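Local coordinates for nonribosomal peptide synthase (Streptomyces sp. MJ635-86F5, PDB 5JJP), which probably activates aliphatic beta-amino acids by ATP-dependent adenylation, as an adenylating enzyme of nonribosomal peptide synthesis, at residues N204-H208 with E333-A337. Numbering follows the deposited sequence.
Sequences NIAFH and ESMAA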
loop_
_atom_site.group_PDB
_atom_site.type_symbol
_atom_site.label_atom_id
_atom_site.label_comp_id
_atom_site.label_asym_id
_atom_site.label_seq_id
_atom_site.Cartn_x
_atom_site.Cartn_y
_atom_site.Cartn_z
ATOM N N ASN A 204 2.316 9.603 1.861
ATOM C CA ASN A 204 1.762 8.343 2.295
ATOM C C ASN A 204 1.245 8.417 3.726
ATOM O O ASN A 204 0.195 7.865 4.053
ATOM C CB ASN A 204 2.716 7.160 2.071
ATOM C CG ASN A 204 1.974 5.829 2.075
ATOM O OD1 ASN A 204 0.925 5.672 1.392
ATOM N ND2 ASN A 204 2.424 4.927 2.880
ATOM N N ILE A 205 1.924 9.196 4.551
ATOM C CA ILE A 205 1.429 9.477 5.901
ATOM C C ILE A 205 0.065 10.163 5.822
ATOM O O ILE A 205 -0.860 9.841 6.593
ATOM C CB ILE A 205 2.447 10.285 6.698
ATOM C CG1 ILE A 205 3.620 9.391 7.106
ATOM C CG2 ILE A 205 1.823 10.835 7.975
ATOM C CD1 ILE A 205 4.821 10.156 7.557
ATOM N N ALA A 206 -0.108 11.024 4.835
ATOM C CA ALA A 206 -1.389 11.775 4.735
ATOM C C ALA A 206 -2.514 10.818 4.363
ATOM O O ALA A 206 -3.617 10.952 4.812
ATOM C CB ALA A 206 -1.269 12.899 3.714
ATOM N N PHE A 207 -2.190 9.841 3.530
ATOM C CA PHE A 207 -3.092 8.812 3.202
ATOM C C PHE A 207 -3.584 8.040 4.468
ATOM O O PHE A 207 -4.759 7.902 4.680
ATOM C CB PHE A 207 -2.458 7.862 2.234
ATOM C CG PHE A 207 -3.347 6.723 1.874
ATOM C CD1 PHE A 207 -4.455 6.923 1.089
ATOM C CD2 PHE A 207 -3.118 5.435 2.395
ATOM C CE1 PHE A 207 -5.333 5.875 0.802
ATOM C CE2 PHE A 207 -3.968 4.398 2.102
ATOM C CZ PHE A 207 -5.070 4.614 1.297
ATOM N N HIS A 208 -2.663 7.498 5.256
ATOM C CA HIS A 208 -3.036 6.728 6.426
ATOM C C HIS A 208 -3.804 7.604 7.423
ATOM O O HIS A 208 -4.793 7.177 7.976
ATOM C CB HIS A 208 -1.803 6.093 7.036
ATOM C CG HIS A 208 -1.203 5.088 6.135
ATOM N ND1 HIS A 208 -1.891 3.958 5.752
ATOM C CD2 HIS A 208 -0.056 5.098 5.421
ATOM C CE1 HIS A 208 -1.162 3.278 4.890
ATOM N NE2 HIS A 208 -0.054 3.963 4.653
ATOM N N GLU A 333 -0.726 6.335 -7.807
ATOM C CA GLU A 333 -0.316 7.708 -7.668
ATOM C C GLU A 333 -0.774 8.338 -6.392
ATOM O O GLU A 333 -0.212 9.381 -6.023
ATOM C CB GLU A 333 -0.756 8.546 -8.865
ATOM C CG GLU A 333 0.143 8.366 -10.108
ATOM C CD GLU A 333 -0.262 7.163 -10.984
ATOM O OE1 GLU A 333 -1.054 6.304 -10.521
ATOM O OE2 GLU A 333 0.177 7.124 -12.161
ATOM N N SER A 334 -1.794 7.795 -5.742
ATOM C CA SER A 334 -2.209 8.313 -4.414
ATOM C C SER A 334 -2.371 7.215 -3.355
ATOM O O SER A 334 -2.811 7.478 -2.226
ATOM C CB SER A 334 -3.520 9.084 -4.483
ATOM O OG SER A 334 -4.547 8.249 -4.973
ATOM N N MET A 335 -1.940 6.015 -3.726
ATOM C CA MET A 335 -2.292 4.752 -3.058
ATOM C C MET A 335 -3.748 4.415 -3.186
ATOM O O MET A 335 -4.070 3.356 -3.686
ATOM C CB MET A 335 -1.831 4.704 -1.601
ATOM C CG MET A 335 -2.089 3.333 -0.989
ATOM S SD MET A 335 -1.001 2.946 0.401
ATOM C CE MET A 335 0.395 2.136 -0.409
ATOM N N ALA A 336 -4.626 5.321 -2.752
ATOM C CA ALA A 336 -6.061 5.218 -2.973
ATOM C C ALA A 336 -6.643 6.603 -2.846
ATOM O O ALA A 336 -5.925 7.546 -2.515
ATOM C CB ALA A 336 -6.740 4.272 -1.975
ATOM N N ALA A 337 -7.936 6.734 -3.156
ATOM C CA ALA A 337 -8.586 8.039 -3.271
ATOM C C ALA A 337 -9.932 8.070 -2.562
ATOM O O ALA A 337 -10.351 9.117 -2.084
ATOM C CB ALA A 337 -8.724 8.427 -4.763
#
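Asn204 meets Met335 through its carboxamide oxygen, OD1 lying 3.5 Å from Met335 SD with the terminal methyl a little farther off, so helix 201-212 meets the loop here against the thioether end of a side chain. Phe207, one turn on, and Met335 together make up the bulk of the contact. The CG of Phe207 stands anti to the backbone N (chi1 178°), which sends the ring out from the helix to the loop. Met335 CG sits over one ring face, 4.1 Å from the centroid, a geometry that qualifies as CH-pi. The sulfur is more oblique, 4.4 Å from the same centroid, and makes a Met-aromatic contact in which the two side chains cross at about a right angle. On the same side of the ring plane, obliquely, Phe207 CE1 reaches Ala336 CB at 3.5 Å and Phe207 CD1 approaches Ser334 O at 3.7 Å. With alanine in place of Phe207, a gap would probably open beside Ala336, and the thioether, left with Asn204 as its main neighbour on the helix, would be less constrained. His208 adds little, its NE2 being 4.5 Å from Met335 SD; Phe207 CD2 lies over one face of its ring. On the loop, Met335 (phi 66°, psi -56°) is the centre of a classic gamma turn, with a weak Ala336 N to Ser334 O bond of 2.9 Å, and Ser334 OG bonds weakly to Ala336 O. Glu333 closes a YGATE sequence begun at the end of strand 324-329, consistent with the A5 core motif of adenylation domains; the loop after it leads to antiparallel edge strand 338-341. Helix 201-212 lies against this loop, with Tyr183 of strand 181-186 touching both Asn204 and Met335, helix 31-37 meeting Asn204 and His208, and helix 232-243 packing on His208 and Met335.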